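Local atomic coordinates of shikimate dehydrogenase (PDB entry 3U62), a protein that probably catalyses the reversible NADPH-linked reduction of 3-dehydroshikimate to shikimate, a step on the way to chorismate and the aromatic amino acids. Residues K108-V114 against A167-T173; I135-R140 against V152-L157. Residue numbers count along the deposited sequence, not the author numbering.

Contact 1. Residues K108-V114 against A167-T173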
ATOM      1  N   LYS A 108     -17.250  -7.851   2.560  1.00 11.79           N
ATOM      2  CA  LYS A 108     -17.962  -9.077   2.212  1.00 11.83           C
ATOM      3  C   LYS A 108     -17.045 -10.073   1.505  1.00 11.24           C
ATOM      4  O   LYS A 108     -16.152  -9.685   0.747  1.00 10.85           O
ATOM      5  CB  LYS A 108     -19.196  -8.763   1.362  1.00 12.38           C
ATOM      6  CG  LYS A 108     -20.279  -7.988   2.103  1.00 14.94           C
ATOM      7  CD  LYS A 108     -21.495  -7.745   1.223  1.00 20.89           C
ATOM      8  CE  LYS A 108     -22.551  -6.938   1.957  1.00 25.20           C
ATOM      9  NZ  LYS A 108     -23.678  -6.547   1.054  1.00 31.74           N
ATOM     10  N   GLU A 109     -17.281 -11.356   1.764  1.00 12.04           N
ATOM     11  CA  GLU A 109     -16.435 -12.439   1.268  1.00 11.56           C
ATOM     12  C   GLU A 109     -17.175 -13.304   0.251  1.00 11.35           C
ATOM     13  O   GLU A 109     -18.408 -13.336   0.256  1.00 12.87           O
ATOM     14  CB  GLU A 109     -15.974 -13.314   2.430  1.00 14.41           C
ATOM     15  CG  GLU A 109     -15.122 -12.592   3.450  1.00 16.41           C
ATOM     16  CD  GLU A 109     -14.842 -13.441   4.671  1.00 14.70           C
ATOM     17  OE1 GLU A 109     -15.015 -12.931   5.798  1.00 16.07           O
ATOM     18  OE2 GLU A 109     -14.451 -14.619   4.513  1.00 15.59           O
ATOM     19  N   PRO A 110     -16.435 -14.022  -0.620  1.00 10.02           N
ATOM     20  CA  PRO A 110     -14.971 -14.109  -0.740  1.00  9.52           C
ATOM     21  C   PRO A 110     -14.314 -12.812  -1.201  1.00  8.46           C
ATOM     22  O   PRO A 110     -14.948 -11.990  -1.867  1.00  9.01           O
ATOM     23  CB  PRO A 110     -14.772 -15.194  -1.803  1.00 10.39           C
ATOM     24  CG  PRO A 110     -16.039 -15.977  -1.784  1.00 11.60           C
ATOM     25  CD  PRO A 110     -17.097 -14.963  -1.538  1.00 11.57           C
ATOM     26  N   VAL A 111     -13.044 -12.653  -0.840  1.00  8.13           N
ATOM     27  CA  VAL A 111     -12.261 -11.482  -1.211  1.00  7.71           C
ATOM     28  C   VAL A 111     -11.144 -11.890  -2.167  1.00  7.05           C
ATOM     29  O   VAL A 111     -10.372 -12.807  -1.875  1.00  8.02           O
ATOM     30  CB  VAL A 111     -11.650 -10.794   0.035  1.00  7.71           C
ATOM     31  CG1 VAL A 111     -10.859  -9.558  -0.363  1.00  9.89           C
ATOM     32  CG2 VAL A 111     -12.739 -10.423   1.035  1.00  9.38           C
ATOM     33  N   VAL A 112     -11.067 -11.210  -3.309  1.00  7.67           N
ATOM     34  CA  VAL A 112      -9.981 -11.417  -4.264  1.00  7.78           C
ATOM     35  C   VAL A 112      -8.931 -10.317  -4.085  1.00  7.54           C
ATOM     36  O   VAL A 112      -9.258  -9.128  -4.054  1.00  8.04           O
ATOM     37  CB  VAL A 112     -10.490 -11.441  -5.734  1.00  8.21           C
ATOM     38  CG1 VAL A 112      -9.327 -11.528  -6.717  1.00  7.82           C
ATOM     39  CG2 VAL A 112     -11.431 -12.614  -5.949  1.00  8.96           C
ATOM     40  N   VAL A 113      -7.676 -10.737  -3.954  1.00  6.94           N
ATOM     41  CA  VAL A 113      -6.543  -9.821  -3.868  1.00  7.19           C
ATOM     42  C   VAL A 113      -5.665 -10.027  -5.100  1.00  6.79           C
ATOM     43  O   VAL A 113      -5.138 -11.120  -5.316  1.00  7.35           O
ATOM     44  CB  VAL A 113      -5.719 -10.054  -2.573  1.00  6.50           C
ATOM     45  CG1 VAL A 113      -4.501  -9.137  -2.529  1.00  9.14           C
ATOM     46  CG2 VAL A 113      -6.585  -9.846  -1.335  1.00  7.70           C
ATOM     47  N   VAL A 114      -5.524  -8.982  -5.912  1.00  7.20           N
ATOM     48  CA  VAL A 114      -4.698  -9.049  -7.118  1.00  7.46           C
ATOM     49  C   VAL A 114      -3.273  -8.617  -6.788  1.00  7.20           C
ATOM     50  O   VAL A 114      -3.045  -7.499  -6.320  1.00  7.76           O
ATOM     51  CB  VAL A 114      -5.264  -8.186  -8.276  1.00  7.56           C
ATOM     52  CG1 VAL A 114      -4.484  -8.430  -9.565  1.00  9.30           C
ATOM     53  CG2 VAL A 114      -6.739  -8.478  -8.493  1.00  9.18           C
ATOM     54  N   ALA A 167     -16.816 -13.877  -6.224  1.00 11.00           N
ATOM     55  CA  ALA A 167     -16.389 -13.089  -5.068  1.00  9.68           C
ATOM     56  C   ALA A 167     -17.304 -11.901  -4.788  1.00 10.20           C
ATOM     57  O   ALA A 167     -18.163 -11.558  -5.605  1.00 10.94           O
ATOM     58  CB  ALA A 167     -14.956 -12.621  -5.257  1.00 10.44           C
ATOM     59  N   LYS A 168     -17.108 -11.276  -3.628  1.00  8.97           N
ATOM     60  CA  LYS A 168     -17.886 -10.103  -3.234  1.00  8.93           C
ATOM     61  C   LYS A 168     -17.032  -8.844  -3.067  1.00  8.36           C
ATOM     62  O   LYS A 168     -17.556  -7.730  -3.120  1.00  8.43           O
ATOM     63  CB  LYS A 168     -18.685 -10.382  -1.957  1.00 10.73           C
ATOM     64  CG  LYS A 168     -19.822 -11.375  -2.147  1.00 14.62           C
ATOM     65  CD  LYS A 168     -20.806 -11.323  -0.993  1.00 15.55           C
ATOM     66  CE  LYS A 168     -21.922 -12.337  -1.181  1.00 22.58           C
ATOM     67  NZ  LYS A 168     -22.993 -12.179  -0.155  1.00 25.49           N
ATOM     68  N   SER A 169     -15.729  -9.022  -2.866  1.00  7.77           N
ATOM     69  CA  SER A 169     -14.798  -7.895  -2.772  1.00  7.74           C
ATOM     70  C   SER A 169     -13.561  -8.119  -3.632  1.00  7.24           C
ATOM     71  O   SER A 169     -13.071  -9.245  -3.749  1.00  9.14           O
ATOM     72  CB  SER A 169     -14.384  -7.648  -1.320  1.00  8.58           C
ATOM     73  OG  SER A 169     -15.509  -7.347  -0.510  1.00  8.70           O
ATOM     74  N   LEU A 170     -13.063  -7.037  -4.227  1.00  7.93           N
ATOM     75  CA  LEU A 170     -11.865  -7.079  -5.060  1.00  7.41           C
ATOM     76  C   LEU A 170     -10.871  -5.992  -4.654  1.00  7.21           C
ATOM     77  O   LEU A 170     -11.230  -4.817  -4.546  1.00  7.49           O
ATOM     78  CB  LEU A 170     -12.235  -6.929  -6.542  1.00  8.34           C
ATOM     79  CG  LEU A 170     -11.109  -6.817  -7.578  1.00  8.97           C
ATOM     80  CD1 LEU A 170     -10.327  -8.118  -7.692  1.00  9.13           C
ATOM     81  CD2 LEU A 170     -11.663  -6.413  -8.930  1.00  9.21           C
ATOM     82  N   PHE A 171      -9.624  -6.403  -4.432  1.00  6.82           N
ATOM     83  CA  PHE A 171      -8.525  -5.493  -4.128  1.00  6.69           C
ATOM     84  C   PHE A 171      -7.468  -5.590  -5.221  1.00  8.00           C
ATOM     85  O   PHE A 171      -6.929  -6.676  -5.464  1.00  9.66           O
ATOM     86  CB  PHE A 171      -7.865  -5.861  -2.790  1.00  7.52           C
ATOM     87  CG  PHE A 171      -8.682  -5.518  -1.571  1.00  7.37           C
ATOM     88  CD1 PHE A 171      -9.808  -6.263  -1.235  1.00  8.99           C
ATOM     89  CD2 PHE A 171      -8.298  -4.474  -0.735  1.00  8.92           C
ATOM     90  CE1 PHE A 171     -10.557  -5.955  -0.100  1.00 10.21           C
ATOM     91  CE2 PHE A 171      -9.043  -4.160   0.403  1.00  8.03           C
ATOM     92  CZ  PHE A 171     -10.174  -4.903   0.719  1.00  9.11           C
ATOM     93  N   ASN A 172      -7.171  -4.475  -5.886  1.00  8.08           N
ATOM     94  CA  ASN A 172      -5.965  -4.409  -6.705  1.00  7.50           C
ATOM     95  C   ASN A 172      -4.816  -3.866  -5.873  1.00  7.74           C
ATOM     96  O   ASN A 172      -4.917  -2.775  -5.305  1.00  9.36           O
ATOM     97  CB  ASN A 172      -6.139  -3.544  -7.954  1.00  8.36           C
ATOM     98  CG  ASN A 172      -4.820  -3.321  -8.688  1.00  9.14           C
ATOM     99  OD1 ASN A 172      -4.380  -2.186  -8.880  1.00 13.82           O
ATOM    100  ND2 ASN A 172      -4.167  -4.413  -9.082  1.00  7.05           N
ATOM    101  N   THR A 173      -3.727  -4.627  -5.803  1.00  8.10           N
ATOM    102  CA  THR A 173      -2.542  -4.205  -5.054  1.00  8.96           C
ATOM    103  C   THR A 173      -1.317  -4.048  -5.961  1.00 10.78           C
ATOM    104  O   THR A 173      -0.220  -3.726  -5.492  1.00 10.94           O
ATOM    105  CB  THR A 173      -2.208  -5.164  -3.885  1.00  9.45           C
ATOM    106  OG1 THR A 173      -1.645  -6.378  -4.402  1.00  9.92           O
ATOM    107  CG2 THR A 173      -3.456  -5.488  -3.065  1.00  8.87           C
TER
HETATM  108  O   HOH W   1     -17.411  -5.899   0.689  1.00 11.27           O
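Neighbouring parallel strands satisfy each other's backbone by alternation, and strands 111-114 and 169-172, adjacent central strands of the parallel Rossmann sheet of the probable NADP(+)-binding domain, follow the rule closely, 4.7 Å apart at closest approach and at 13°. Val112 does all its pairing on this side: N donates to Ser169 O (2.8 Å) and O accepts from Phe171 N (2.8 Å). Val114 N reaches Phe171 O at 2.7 Å. Both ends of the pairing are doubled. Pro110, after a cis peptide bond, offers an O that accepts from Lys168 N (2.9 Å) and Ser169 N (3.2 Å); Val114 O takes both Thr173 N (3.0 Å) and Thr173 OG1 (2.6 Å). Ser169 OG donates to Lys108 O (2.7 Å) and accepts from a water that itself accepts from Lys108 N (2.7 Å each). The Glu109 carboxylate accepts from the amides of Lys133 and Asp134. Side chains separate by face: Val111 CG1 meets Phe171 CD1 at 3.6 Å, whereas Leu170 CD1 lies 3.7 Å from both Val112 CG1 and Val114 CG2. Thr173 lies close to Gly115 and Val199 of the predicted NADP(+) site. Val111 and Val113 pair on the other side, with Asp134, Trp136 and Val138, in and just before strand 135-139. Helix 118-129 packs on Val111, Phe171 and Thr173, helix 160-165 on Val112, Val114 and Leu170, and Phe171 stacks with Tyr197 of strand 195-198.

Contact 2. Residues I135-R140 against V152-L157. With SO4 (sulfate ion), chain E; SO4 (sulfate ion), chain D.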
ATOM      1  N   ILE A 135      -9.994 -15.703   1.389  1.00  8.36           N
ATOM      2  CA  ILE A 135      -9.161 -14.799   0.600  1.00  8.47           C
ATOM      3  C   ILE A 135      -8.516 -15.542  -0.567  1.00  8.64           C
ATOM      4  O   ILE A 135      -7.836 -16.555  -0.377  1.00 10.07           O
ATOM      5  CB  ILE A 135      -8.074 -14.103   1.466  1.00  8.77           C
ATOM      6  CG1 ILE A 135      -8.716 -13.367   2.647  1.00  9.17           C
ATOM      7  CG2 ILE A 135      -7.247 -13.128   0.618  1.00  9.93           C
ATOM      8  CD1 ILE A 135      -7.760 -13.032   3.783  1.00 10.73           C
ATOM      9  N   TRP A 136      -8.748 -15.029  -1.772  1.00  8.74           N
ATOM     10  CA  TRP A 136      -8.206 -15.609  -2.992  1.00  8.08           C
ATOM     11  C   TRP A 136      -7.222 -14.643  -3.633  1.00  7.63           C
ATOM     12  O   TRP A 136      -7.598 -13.551  -4.063  1.00  9.04           O
ATOM     13  CB  TRP A 136      -9.323 -15.936  -3.988  1.00  9.27           C
ATOM     14  CG  TRP A 136     -10.415 -16.824  -3.455  1.00  9.03           C
ATOM     15  CD1 TRP A 136     -10.328 -17.707  -2.413  1.00 11.24           C
ATOM     16  CD2 TRP A 136     -11.750 -16.941  -3.966  1.00  9.17           C
ATOM     17  NE1 TRP A 136     -11.529 -18.347  -2.231  1.00 12.03           N
ATOM     18  CE2 TRP A 136     -12.419 -17.900  -3.171  1.00 10.56           C
ATOM     19  CE3 TRP A 136     -12.448 -16.323  -5.014  1.00 11.11           C
ATOM     20  CZ2 TRP A 136     -13.752 -18.259  -3.393  1.00 11.33           C
ATOM     21  CZ3 TRP A 136     -13.775 -16.679  -5.232  1.00 12.72           C
ATOM     22  CH2 TRP A 136     -14.412 -17.640  -4.425  1.00 12.10           C
ATOM     23  N   VAL A 137      -5.960 -15.050  -3.684  1.00  7.29           N
ATOM     24  CA  VAL A 137      -4.918 -14.249  -4.310  1.00  6.81           C
ATOM     25  C   VAL A 137      -4.809 -14.618  -5.786  1.00  7.93           C
ATOM     26  O   VAL A 137      -4.749 -15.796  -6.139  1.00  9.51           O
ATOM     27  CB  VAL A 137      -3.553 -14.431  -3.599  1.00  7.98           C
ATOM     28  CG1 VAL A 137      -2.435 -13.717  -4.354  1.00 10.39           C
ATOM     29  CG2 VAL A 137      -3.627 -13.927  -2.167  1.00 10.89           C
ATOM     30  N   VAL A 138      -4.806 -13.599  -6.640  1.00  7.32           N
ATOM     31  CA  VAL A 138      -4.596 -13.777  -8.071  1.00  7.95           C
ATOM     32  C   VAL A 138      -3.358 -12.974  -8.449  1.00  8.35           C
ATOM     33  O   VAL A 138      -3.362 -11.744  -8.362  1.00  8.88           O
ATOM     34  CB  VAL A 138      -5.820 -13.302  -8.892  1.00  9.32           C
ATOM     35  CG1 VAL A 138      -5.584 -13.498 -10.380  1.00 11.18           C
ATOM     36  CG2 VAL A 138      -7.074 -14.043  -8.459  1.00 10.73           C
ATOM     37  N   ASN A 139      -2.293 -13.663  -8.848  1.00  9.14           N
ATOM     38  CA  ASN A 139      -1.036 -12.978  -9.144  1.00  9.13           C
ATOM     39  C   ASN A 139      -0.329 -13.454 -10.416  1.00  9.50           C
ATOM     40  O   ASN A 139      -0.775 -14.397 -11.076  1.00 10.90           O
ATOM     41  CB  ASN A 139      -0.097 -13.009  -7.930  1.00 10.03           C
ATOM     42  CG  ASN A 139       0.694 -14.300  -7.828  1.00 11.20           C
ATOM     43  OD1 ASN A 139       0.133 -15.397  -7.839  1.00 13.50           O
ATOM     44  ND2 ASN A 139       2.012 -14.172  -7.722  1.00 10.06           N
ATOM     45  N   ARG A 140       0.779 -12.792 -10.737  1.00 10.14           N
ATOM     46  CA  ARG A 140       1.458 -12.978 -12.015  1.00 11.67           C
ATOM     47  C   ARG A 140       2.726 -13.823 -11.925  1.00 13.37           C
ATOM     48  O   ARG A 140       2.974 -14.655 -12.802  1.00 15.75           O
ATOM     49  CB  ARG A 140       1.784 -11.618 -12.642  1.00 12.79           C
ATOM     50  CG  ARG A 140       0.556 -10.796 -13.022  1.00 14.60           C
ATOM     51  CD  ARG A 140       0.897  -9.321 -13.208  1.00 13.60           C
ATOM     52  NE  ARG A 140       1.357  -8.702 -11.962  1.00 15.53           N
ATOM     53  CZ  ARG A 140       1.775  -7.442 -11.851  1.00 15.09           C
ATOM     54  NH1 ARG A 140       1.798  -6.641 -12.909  1.00 18.55           N
ATOM     55  NH2 ARG A 140       2.174  -6.981 -10.672  1.00 15.75           N
ATOM     56  N   VAL A 152      -4.341 -18.492   2.282  1.00 10.81           N
ATOM     57  CA  VAL A 152      -5.069 -18.011   1.114  1.00 11.24           C
ATOM     58  C   VAL A 152      -5.080 -19.080   0.024  1.00 11.64           C
ATOM     59  O   VAL A 152      -4.286 -20.023   0.063  1.00 12.69           O
ATOM     60  CB  VAL A 152      -4.441 -16.701   0.548  1.00 11.09           C
ATOM     61  CG1 VAL A 152      -4.528 -15.567   1.565  1.00 11.22           C
ATOM     62  CG2 VAL A 152      -2.989 -16.925   0.109  1.00 12.52           C
ATOM     63  N   LYS A 153      -5.987 -18.939  -0.939  1.00 11.42           N
ATOM     64  CA  LYS A 153      -5.918 -19.722  -2.167  1.00 11.94           C
ATOM     65  C   LYS A 153      -5.227 -18.871  -3.224  1.00 12.09           C
ATOM     66  O   LYS A 153      -5.372 -17.645  -3.228  1.00 13.37           O
ATOM     67  CB  LYS A 153      -7.311 -20.152  -2.627  1.00 14.32           C
ATOM     68  CG  LYS A 153      -7.979 -21.147  -1.688  1.00 17.46           C
ATOM     69  CD  LYS A 153      -9.300 -21.646  -2.239  1.00 23.47           C
ATOM     70  CE  LYS A 153      -9.930 -22.668  -1.301  1.00 27.13           C
ATOM     71  NZ  LYS A 153     -11.182 -23.248  -1.861  1.00 30.47           N
ATOM     72  N   ILE A 154      -4.468 -19.513  -4.106  1.00 11.74           N
ATOM     73  CA  ILE A 154      -3.669 -18.787  -5.093  1.00 11.25           C
ATOM     74  C   ILE A 154      -4.025 -19.202  -6.522  1.00 11.19           C
ATOM     75  O   ILE A 154      -4.072 -20.391  -6.846  1.00 12.98           O
ATOM     76  CB  ILE A 154      -2.143 -18.939  -4.823  1.00 12.25           C
ATOM     77  CG1 ILE A 154      -1.803 -18.484  -3.396  1.00 15.02           C
ATOM     78  CG2 ILE A 154      -1.328 -18.119  -5.834  1.00 14.66           C
ATOM     79  CD1 ILE A 154      -0.466 -18.983  -2.872  1.00 21.47           C
ATOM     80  N   PHE A 155      -4.278 -18.198  -7.361  1.00 11.58           N
ATOM     81  CA  PHE A 155      -4.675 -18.393  -8.752  1.00 11.40           C
ATOM     82  C   PHE A 155      -3.806 -17.537  -9.671  1.00 11.54           C
ATOM     83  O   PHE A 155      -3.210 -16.553  -9.229  1.00 11.36           O
ATOM     84  CB  PHE A 155      -6.150 -18.017  -8.941  1.00 12.84           C
ATOM     85  CG  PHE A 155      -7.091 -18.766  -8.039  1.00 13.33           C
ATOM     86  CD1 PHE A 155      -7.537 -18.197  -6.850  1.00 14.60           C
ATOM     87  CD2 PHE A 155      -7.534 -20.041  -8.380  1.00 16.17           C
ATOM     88  CE1 PHE A 155      -8.407 -18.887  -6.010  1.00 15.00           C
ATOM     89  CE2 PHE A 155      -8.403 -20.741  -7.548  1.00 18.12           C
ATOM     90  CZ  PHE A 155      -8.843 -20.162  -6.360  1.00 17.59           C
ATOM     91  N   SER A 156      -3.734 -17.917 -10.944  1.00 12.80           N
ATOM     92  CA  SER A 156      -3.012 -17.130 -11.944  1.00 12.14           C
ATOM     93  C   SER A 156      -3.925 -16.067 -12.557  1.00 13.43           C
ATOM     94  O   SER A 156      -5.150 -16.158 -12.447  1.00 11.94           O
ATOM     95  CB  SER A 156      -2.414 -18.040 -13.020  1.00 14.61           C
ATOM     96  OG  SER A 156      -3.370 -18.980 -13.487  1.00 18.03           O
ATOM     97  N   LEU A 157      -3.326 -15.067 -13.203  1.00 13.90           N
ATOM     98  CA  LEU A 157      -4.069 -13.903 -13.703  1.00 14.23           C
ATOM     99  C   LEU A 157      -5.105 -14.234 -14.783  1.00 14.79           C
ATOM    100  O   LEU A 157      -6.088 -13.498 -14.944  1.00 13.85           O
ATOM    101  CB  LEU A 157      -3.109 -12.810 -14.193  1.00 15.20           C
ATOM    102  CG  LEU A 157      -3.648 -11.379 -14.302  1.00 16.14           C
ATOM    103  CD1 LEU A 157      -3.854 -10.738 -12.934  1.00 18.83           C
ATOM    104  CD2 LEU A 157      -2.733 -10.522 -15.165  1.00 17.32           C
TER
HETATM  105  S   SO4 E 503       2.578 -10.243  -8.829  1.00 11.97           S
HETATM  106  O1  SO4 E 503       3.532  -9.550  -9.691  1.00 17.79           O
HETATM  107  O2  SO4 E 503       3.027 -11.618  -8.612  1.00 17.66           O
HETATM  108  O3  SO4 E 503       1.267 -10.261  -9.470  1.00 12.01           O
HETATM  109  O4  SO4 E 503       2.482  -9.547  -7.548  1.00 17.78           O
HETATM  110  S   SO4 D 502       3.930  -3.960  -8.793  1.00 18.25           S
HETATM  111  O1  SO4 D 502       5.142  -3.565  -9.508  1.00 24.13           O
HETATM  112  O2  SO4 D 502       4.214  -5.107  -7.930  1.00 22.06           O
HETATM  113  O3  SO4 D 502       2.893  -4.324  -9.756  1.00 19.61           O
HETATM  114  O4  SO4 D 502       3.464  -2.847  -7.971  1.00 21.69           O
HETATM  115  O   HOH W   2      -0.682 -15.138 -13.737  1.00 25.17           O
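One sulfate sits at the C-terminal end of strand 135-139, and a second is held farther out by the end of the Arg140 side chain, both probably from the crystallisation liquor. The first accepts at O2 from Asn139 ND2 (2.9 Å) and at O3 from both Arg140 N (2.9 Å) and Arg140 NE (2.9 Å); Ala116 N and the Thr141 hydroxyl also bind it. The second meets Arg140 NH2 at its O3 (2.9 Å), besides Ser175 OG and Arg144 NH1. Behind this site the strands pair in parallel: Ile135 O accepts from Lys153 N (3.1 Å), Val137 N donates to Lys153 O (2.7 Å), Val137 O accepts from Phe155 N (2.7 Å), and Asn139 N donates to Phe155 O (3.1 Å). A water then links Asn139 O to Leu157 N. On one face the edge of Phe155 is directed at the face of the Trp136 five-membered ring, a T-shaped pair with centroids 5.7 Å apart and planes at 77°. On the other, Val137 CG2 packs against Val152 CG2 at 3.8 Å, close to Ile124 of helix 118-129. The strands cross at -29°. Strand 135-139, helix 142-146 and strand 153-156 form a beta-alpha-beta unit of the Rossmann fold. Asn139 and Arg140 belong to the predicted NADP(+) site, so the first sulfate probably marks where the cofactor's 2'-phosphate binds, as in NADP-dependent relatives.

Nested contacts within a parallel sheet show how a Rossmann domain grows outward and then returns to its middle. From the N terminus, the chain first forms the separate substrate-binding domain, then enters this sheet at strand 111-114. It runs through helix 118-129 to strand 135-139, and after helix 142-146 contact 2 closes a short loop by bringing in edge strand 153-156. Helix 160-165 then carries it back, and contact 1 closes the longer loop, enclosing the whole of contact 2, by placing strand 169-172 on the opposite flank of 111-114. Val111 O to Trp136 N and Val113 N to Trp136 O, probable hydrogen bonds of 2.8 Å each, join the contacts into one sheet.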